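Local structure of uncharacterized protein (Trypanosoma cruzi, 6XYB) at residues A11-N14 with P15-I18; V30-L33 with E34-P38; E86-G90 with E91-L95. The protein is of unknown function but is a conserved kinetoplastid-specific protein, probably a paraflagellar rod component, that can bind metal ions. One frame throughout, in Å; residues are numbered along the deposited sequence.

Interaction 1: residues A11-N14 with P15-I18; sequences ATFN and PPVI
Thr-12 and Val-17 face each other across a tight reversal of the chain and are the hydrogen-bonded pair of the hairpin, each N-H going to the other's carbonyl: Thr-12 N to Val-17 O is 3.0 Å, and Val-17 N to Thr-12 O is 2.9 Å. Ala-11 and Ile-18 form the next, non-hydrogen-bonded antiparallel pair, and their side chains meet loosely on the opposite sheet face from Thr-12 and Val-17. The hydroxyl of Thr-12, OG1, is hydrogen-bonded to Thr-110 OG1 on strand 108-117, and the face of Ala-11 and Ile-18 is covered by helix 74-90.

The turn itself carries two cis peptide bonds in succession, Phe-13 to Asn-14 and Asn-14 to Pro-15. Asn-14 is worth tracing outward. Its CB leaves the chain beside the cis bond to Pro-15. With chi1 at -80°, CG lies beside its own backbone N and the amide is carried back over the turn, CG coming 4.1 Å from Pro-15 CA. At the tip OD1 reaches Pro-16 CD at 3.5 Å and lies in the plane of the Phe-13 ring, at its edge. The other tip atom, ND2, is hydrogen-bonded to the main-chain O of the modified residue S-hydroxycysteine at position 72; that bond, made by the N-H end, argues for the way the amide is turned.

Beside it, the Phe-13 ring crosses Pro-16 at about a right angle, CD1 lying 3.7 Å from Pro-16 CB. Thr-12 O also receives a CH...O contact from Pro-16 CA at 3.4 Å. The backbone angles of Asn-14 and Pro-15, with cis proline second, fit a type VIb turn at the end of a beta hairpin, strands 6-13 and 17-21 of the antiparallel sheet.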
loop_
_atom_site.group_PDB
_atom_site.type_symbol
_atom_site.label_atom_id
_atom_site.label_comp_id
_atom_site.label_asym_id
_atom_site.label_seq_id
_atom_site.Cartn_x
_atom_site.Cartn_y
_atom_site.Cartn_z
ATOM N N ALA C 11 -4.998 4.913 -10.873
ATOM C CA ALA C 11 -6.430 4.987 -11.196
ATOM C C ALA C 11 -7.055 6.010 -10.241
ATOM O O ALA C 11 -6.940 5.823 -9.014
ATOM C CB ALA C 11 -7.062 3.650 -11.034
ATOM N N THR C 12 -7.774 6.971 -10.821
ATOM C CA THR C 12 -8.509 7.979 -10.086
ATOM C C THR C 12 -9.976 7.794 -10.419
ATOM O O THR C 12 -10.305 7.570 -11.562
ATOM C CB THR C 12 -7.969 9.384 -10.398
ATOM O OG1 THR C 12 -6.593 9.456 -9.966
ATOM C CG2 THR C 12 -8.765 10.433 -9.642
ATOM N N PHE C 13 -10.793 7.907 -9.406
ATOM C CA PHE C 13 -12.256 7.858 -9.498
ATOM C C PHE C 13 -12.843 9.031 -8.703
ATOM O O PHE C 13 -12.287 9.395 -7.687
ATOM C CB PHE C 13 -12.765 6.595 -8.846
ATOM C CG PHE C 13 -12.157 5.355 -9.364
ATOM C CD1 PHE C 13 -12.681 4.646 -10.413
ATOM C CD2 PHE C 13 -11.019 4.861 -8.772
ATOM C CE1 PHE C 13 -12.058 3.520 -10.927
ATOM C CE2 PHE C 13 -10.408 3.710 -9.248
ATOM C CZ PHE C 13 -10.914 3.039 -10.331
ATOM N N ASN C 14 -13.968 9.648 -9.120
ATOM C CA ASN C 14 -14.666 9.518 -10.380
ATOM C C ASN C 14 -14.613 10.842 -11.123
ATOM O O ASN C 14 -14.503 11.900 -10.501
ATOM C CB ASN C 14 -16.111 9.086 -10.117
ATOM C CG ASN C 14 -16.196 7.598 -9.850
ATOM O OD1 ASN C 14 -15.850 6.797 -10.703
ATOM N ND2 ASN C 14 -16.624 7.208 -8.663
ATOM N N PRO C 15 -14.742 10.838 -12.472
ATOM C CA PRO C 15 -14.946 9.613 -13.233
ATOM C C PRO C 15 -13.653 8.812 -13.357
ATOM O O PRO C 15 -12.568 9.319 -13.023
ATOM C CB PRO C 15 -15.396 10.099 -14.614
ATOM C CG PRO C 15 -14.769 11.478 -14.729
ATOM C CD PRO C 15 -14.670 12.029 -13.321
ATOM N N PRO C 16 -13.768 7.530 -13.769
ATOM C CA PRO C 16 -12.639 6.600 -13.773
ATOM C C PRO C 16 -11.615 6.959 -14.850
ATOM O O PRO C 16 -11.897 6.973 -16.045
ATOM C CB PRO C 16 -13.210 5.209 -13.990
ATOM C CG PRO C 16 -14.688 5.397 -14.286
ATOM C CD PRO C 16 -15.034 6.866 -14.115
ATOM N N VAL C 17 -10.380 7.228 -14.396
ATOM C CA VAL C 17 -9.262 7.574 -15.335
ATOM C C VAL C 17 -8.078 6.700 -14.948
ATOM O O VAL C 17 -7.630 6.754 -13.769
ATOM C CB VAL C 17 -8.849 9.060 -15.342
ATOM C CG1 VAL C 17 -7.679 9.240 -16.309
ATOM C CG2 VAL C 17 -10.060 9.959 -15.657
ATOM N N ILE C 18 -7.617 5.912 -15.896
ATOM C CA ILE C 18 -6.511 4.972 -15.648
ATOM C C ILE C 18 -5.312 5.446 -16.478
ATOM O O ILE C 18 -5.417 5.669 -17.685
ATOM C CB ILE C 18 -6.885 3.530 -16.024
ATOM C CG1 ILE C 18 -8.098 3.043 -15.230
ATOM C CG2 ILE C 18 -5.650 2.631 -15.874
ATOM C CD1 ILE C 18 -8.818 1.908 -15.862
#

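Interaction 2: residues V30-L33 with E34-P38; sequences VKLL and EQRIP
Leu-33 and Ile-37, one turn apart in the C-terminal part of helix 27-36, are joined by a backbone hydrogen bond from Ile-37 N to Leu-33 O at 3.0 Å, just before the chain leaves towards Pro-38. Glu-34 N makes the equivalent bond to Val-30 O at 2.8 Å. Between them the helical bonding is slacker: Arg-36 N goes to Leu-32 O at 3.2 Å and weakly to Leu-33 O as well, while Gln-35 N is shared weakly between Lys-31 O and Leu-32 O.

Apolar contact follows the same turn. Ile-37 CD1 comes to 4.2 Å from Leu-33 CB, both residues being buried against strand 17-21 and helix 74-90. Leu-32 meets the arm of Arg-36 obliquely, its CD2 lying at the edge of the guanidinium, near the plane, 3.8 Å from Arg-36 NE. Beyond that, Arg-36 NH1 is hydrogen-bonded to Ser-2 O of the second subunit.

Among the charged residues, Lys-31 and Glu-34 run side by side in the same direction. Their touch is made by Lys-31 CD, 3.1 Å from Glu-34 OE1, whereas Lys-31 NZ stays 5.0 Å from that oxygen and has a long, weak ion pair with Glu-27. An unusual first torsion of Glu-34, chi1 -123°, takes its buried carboxylate to Phe-54, whose backbone N binds OE2; Lys-53 is a long, weak ion partner of OE1. The nearby lysines would probably favour a charged Glu-34, steadied chiefly by the main-chain donor.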
loop_
_atom_site.group_PDB
_atom_site.type_symbol
_atom_site.label_atom_id
_atom_site.label_comp_id
_atom_site.label_asym_id
_atom_site.label_seq_id
_atom_site.Cartn_x
_atom_site.Cartn_y
_atom_site.Cartn_z
ATOM N N VAL C 30 -1.019 -3.050 -23.557
ATOM C CA VAL C 30 -2.024 -1.973 -23.454
ATOM C C VAL C 30 -3.318 -2.518 -24.084
ATOM O O VAL C 30 -4.405 -2.336 -23.537
ATOM C CB VAL C 30 -1.474 -0.695 -24.097
ATOM C CG1 VAL C 30 -2.549 0.384 -24.133
ATOM C CG2 VAL C 30 -0.201 -0.191 -23.373
ATOM N N LYS C 31 -3.196 -3.072 -25.279
ATOM C CA LYS C 31 -4.358 -3.593 -26.052
ATOM C C LYS C 31 -5.047 -4.717 -25.267
ATOM O O LYS C 31 -6.266 -4.743 -25.221
ATOM C CB LYS C 31 -3.940 -4.050 -27.448
ATOM C CG LYS C 31 -3.618 -2.908 -28.403
ATOM C CD LYS C 31 -4.647 -1.768 -28.488
ATOM C CE LYS C 31 -4.213 -0.634 -29.392
ATOM N NZ LYS C 31 -3.525 -1.154 -30.587
ATOM N N LEU C 32 -4.286 -5.576 -24.577
ATOM C CA LEU C 32 -4.901 -6.653 -23.789
ATOM C C LEU C 32 -5.692 -6.007 -22.642
ATOM O O LEU C 32 -6.810 -6.425 -22.345
ATOM C CB LEU C 32 -3.781 -7.556 -23.263
ATOM C CG LEU C 32 -4.185 -8.751 -22.413
ATOM C CD1 LEU C 32 -3.200 -9.896 -22.635
ATOM C CD2 LEU C 32 -4.264 -8.407 -20.936
ATOM N N LEU C 33 -5.115 -5.026 -21.973
ATOM C CA LEU C 33 -5.848 -4.343 -20.882
ATOM C C LEU C 33 -7.072 -3.570 -21.377
ATOM O O LEU C 33 -8.097 -3.573 -20.663
ATOM C CB LEU C 33 -4.939 -3.420 -20.106
ATOM C CG LEU C 33 -3.858 -4.116 -19.301
ATOM C CD1 LEU C 33 -3.013 -3.067 -18.646
ATOM C CD2 LEU C 33 -4.485 -5.028 -18.276
ATOM N N GLU C 34 -6.991 -2.975 -22.560
ATOM C CA GLU C 34 -8.124 -2.275 -23.218
ATOM C C GLU C 34 -9.327 -3.213 -23.215
ATOM O O GLU C 34 -10.415 -2.751 -22.919
ATOM C CB GLU C 34 -7.761 -1.869 -24.643
ATOM C CG GLU C 34 -7.908 -0.406 -24.913
ATOM C CD GLU C 34 -7.155 -0.057 -26.183
ATOM O OE1 GLU C 34 -7.274 -0.822 -27.220
ATOM O OE2 GLU C 34 -6.419 0.919 -26.109
ATOM N N GLN C 35 -9.127 -4.484 -23.579
ATOM C CA GLN C 35 -10.208 -5.481 -23.750
ATOM C C GLN C 35 -10.702 -5.950 -22.380
ATOM O O GLN C 35 -11.892 -6.211 -22.248
ATOM C CB GLN C 35 -9.706 -6.658 -24.585
ATOM C CG GLN C 35 -9.202 -6.252 -25.967
ATOM C CD GLN C 35 -8.266 -7.263 -26.591
ATOM O OE1 GLN C 35 -7.807 -8.209 -25.945
ATOM N NE2 GLN C 35 -7.972 -7.070 -27.872
ATOM N N ARG C 36 -9.801 -6.097 -21.406
ATOM C CA ARG C 36 -10.119 -6.716 -20.081
ATOM C C ARG C 36 -10.853 -5.735 -19.155
ATOM O O ARG C 36 -11.718 -6.181 -18.389
ATOM C CB ARG C 36 -8.870 -7.265 -19.386
ATOM C CG ARG C 36 -8.098 -8.258 -20.235
ATOM C CD ARG C 36 -8.505 -9.699 -20.086
ATOM N NE ARG C 36 -7.398 -10.538 -20.514
ATOM C CZ ARG C 36 -7.340 -11.853 -20.348
ATOM N NH1 ARG C 36 -8.336 -12.486 -19.746
ATOM N NH2 ARG C 36 -6.285 -12.533 -20.780
ATOM N N ILE C 37 -10.482 -4.459 -19.145
ATOM C CA ILE C 37 -10.943 -3.501 -18.099
ATOM C C ILE C 37 -12.448 -3.303 -18.234
ATOM O O ILE C 37 -13.161 -3.677 -17.303
ATOM C CB ILE C 37 -10.124 -2.195 -18.088
ATOM C CG1 ILE C 37 -8.712 -2.507 -17.591
ATOM C CG2 ILE C 37 -10.777 -1.121 -17.215
ATOM C CD1 ILE C 37 -7.739 -1.415 -17.746
ATOM N N PRO C 38 -13.012 -2.814 -19.365
ATOM C CA PRO C 38 -14.456 -2.567 -19.381
ATOM C C PRO C 38 -15.212 -3.894 -19.195
ATOM O O PRO C 38 -16.348 -3.857 -18.740
ATOM C CB PRO C 38 -14.746 -1.907 -20.736
ATOM C CG PRO C 38 -13.375 -1.590 -21.307
ATOM C CD PRO C 38 -12.389 -2.549 -20.672
#

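Interaction 3: residues E86-G90 with E91-L95; sequences EGLEG and EGWNL
Leu-88 O and Trp-93 N, five residues apart, form a hydrogen bond of 2.9 Å that wraps round the end of the helix. Inside it Gly-92 N bonds to Glu-89 O at 3.0 Å, approaching from well above that carbonyl's plane, 62° out of it. Together they make a Schellman motif, with Gly-92 as its C-prime residue at a positive phi of 91°, a conformation that glycine adopts readily. Glu-91 N, meanwhile, is held only weakly, by Gly-87 O and Leu-88 O.

Once the chain has turned, Trp-93 lies obliquely across Leu-88. Its CB packs 3.9 Å from Leu-88 CB, and farther out its CD1 is 3.9 Å from Leu-88 CD2. On the neighbouring helical position, Glu-89 CA makes a CH...O contact of 3.2 Å with Trp-93 O. The indole also forms a cation-pi contact with Arg-117.

Glu-91 folds back over the last turn: with chi1 at -70° CG stands beside its own N, 3.5 Å from Gly-87 O, and the bend at chi2 then turns the carboxylate away to its partners. The helix end thus exchanges its regular bonding for a Schellman pair; Glu-91 spends its carboxylate on a salt bridge to Arg-26 and a bond with Thr-29, while Glu-86 and Glu-89 accept hydrogen bonds from Asn-6 of the second subunit.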
loop_
_atom_site.group_PDB
_atom_site.type_symbol
_atom_site.label_atom_id
_atom_site.label_comp_id
_atom_site.label_asym_id
_atom_site.label_seq_id
_atom_site.Cartn_x
_atom_site.Cartn_y
_atom_site.Cartn_z
ATOM N N GLU C 86 -4.322 -8.932 -12.836
ATOM C CA GLU C 86 -4.402 -10.250 -13.501
ATOM C C GLU C 86 -3.850 -10.138 -14.927
ATOM O O GLU C 86 -3.020 -10.952 -15.371
ATOM C CB GLU C 86 -5.857 -10.754 -13.473
ATOM C CG GLU C 86 -6.208 -11.316 -12.129
ATOM C CD GLU C 86 -7.452 -12.147 -12.088
ATOM O OE1 GLU C 86 -8.226 -12.045 -13.076
ATOM O OE2 GLU C 86 -7.587 -12.930 -11.091
ATOM N N GLY C 87 -4.228 -9.089 -15.597
ATOM C CA GLY C 87 -3.794 -8.931 -16.985
ATOM C C GLY C 87 -2.296 -8.706 -17.105
ATOM O O GLY C 87 -1.616 -9.301 -17.953
ATOM N N LEU C 88 -1.764 -7.842 -16.245
ATOM C CA LEU C 88 -0.319 -7.586 -16.217
ATOM C C LEU C 88 0.437 -8.826 -15.753
ATOM O O LEU C 88 1.575 -9.017 -16.278
ATOM C CB LEU C 88 -0.051 -6.351 -15.385
ATOM C CG LEU C 88 -0.478 -5.042 -16.022
ATOM C CD1 LEU C 88 -0.345 -3.907 -15.003
ATOM C CD2 LEU C 88 0.366 -4.774 -17.238
ATOM N N GLU C 89 -0.114 -9.643 -14.847
ATOM C CA GLU C 89 0.635 -10.822 -14.348
ATOM C C GLU C 89 0.870 -11.727 -15.572
ATOM O O GLU C 89 2.010 -12.196 -15.749
ATOM C CB GLU C 89 -0.073 -11.493 -13.169
ATOM C CG GLU C 89 0.829 -12.488 -12.451
ATOM C CD GLU C 89 0.252 -13.358 -11.346
ATOM O OE1 GLU C 89 -1.006 -13.390 -11.122
ATOM O OE2 GLU C 89 1.094 -13.997 -10.676
ATOM N N GLY C 90 -0.147 -11.923 -16.416
ATOM C CA GLY C 90 -0.028 -12.800 -17.603
ATOM C C GLY C 90 1.001 -12.277 -18.593
ATOM O O GLY C 90 1.568 -13.098 -19.346
ATOM N N GLU C 91 1.232 -10.956 -18.595
ATOM C CA GLU C 91 2.207 -10.260 -19.470
ATOM C C GLU C 91 3.589 -10.126 -18.816
ATOM O O GLU C 91 4.395 -9.447 -19.414
ATOM C CB GLU C 91 1.627 -8.880 -19.807
ATOM C CG GLU C 91 0.437 -9.004 -20.739
ATOM C CD GLU C 91 0.816 -9.342 -22.187
ATOM O OE1 GLU C 91 1.533 -8.538 -22.872
ATOM O OE2 GLU C 91 0.393 -10.406 -22.631
ATOM N N GLY C 92 3.825 -10.743 -17.658
ATOM C CA GLY C 92 5.146 -10.857 -17.030
ATOM C C GLY C 92 5.421 -9.716 -16.075
ATOM O O GLY C 92 6.592 -9.500 -15.742
ATOM N N TRP C 93 4.380 -9.024 -15.622
ATOM C CA TRP C 93 4.509 -7.891 -14.677
ATOM C C TRP C 93 3.896 -8.307 -13.324
ATOM O O TRP C 93 2.657 -8.535 -13.254
ATOM C CB TRP C 93 3.811 -6.654 -15.204
ATOM C CG TRP C 93 4.445 -6.021 -16.408
ATOM C CD1 TRP C 93 3.982 -6.070 -17.689
ATOM C CD2 TRP C 93 5.648 -5.239 -16.457
ATOM N NE1 TRP C 93 4.837 -5.374 -18.542
ATOM C CE2 TRP C 93 5.852 -4.822 -17.788
ATOM C CE3 TRP C 93 6.512 -4.800 -15.448
ATOM C CZ2 TRP C 93 6.949 -4.047 -18.160
ATOM C CZ3 TRP C 93 7.616 -4.066 -15.823
ATOM C CH2 TRP C 93 7.784 -3.645 -17.130
ATOM N N ASN C 94 4.746 -8.256 -12.307
ATOM C CA ASN C 94 4.448 -8.795 -10.963
ATOM C C ASN C 94 4.144 -7.612 -10.024
ATOM O O ASN C 94 4.878 -6.653 -10.021
ATOM C CB ASN C 94 5.574 -9.666 -10.407
ATOM C CG ASN C 94 5.834 -10.894 -11.257
ATOM O OD1 ASN C 94 6.939 -11.103 -11.737
ATOM N ND2 ASN C 94 4.795 -11.641 -11.571
ATOM N N LEU C 95 3.046 -7.711 -9.293
ATOM C CA LEU C 95 2.629 -6.619 -8.369
ATOM C C LEU C 95 3.550 -6.606 -7.174
ATOM O O LEU C 95 3.741 -7.682 -6.557
ATOM C CB LEU C 95 1.208 -6.850 -7.913
ATOM C CG LEU C 95 0.660 -5.826 -6.912
ATOM C CD1 LEU C 95 0.535 -4.465 -7.525
ATOM C CD2 LEU C 95 -0.671 -6.327 -6.365
#

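In the fold
The three contacts follow one another along the chain, and interaction 2 touches both of the others. Ile-37 CG2 packs 3.9 Å from Ile-18 CD1 of the hairpin, and Leu-33 CD1 lies 4.0 Å from Leu-88 CD2 at the end of helix 74-90; Leu-32 adds packing against Gly-87 and Glu-91. Interactions 1 and 3 do not touch: their centres are about 21 Å apart, although both reach the same sheet. Magnesium sites known at Ser-98 and Ser-100 are unoccupied in this chain; the side chain of Phe-13 lies about 9 Å from that of Ser-100, and those of Ala-11 and Leu-88 about 9 and 11 Å from that of Ser-98. Interaction 2 lies away from both.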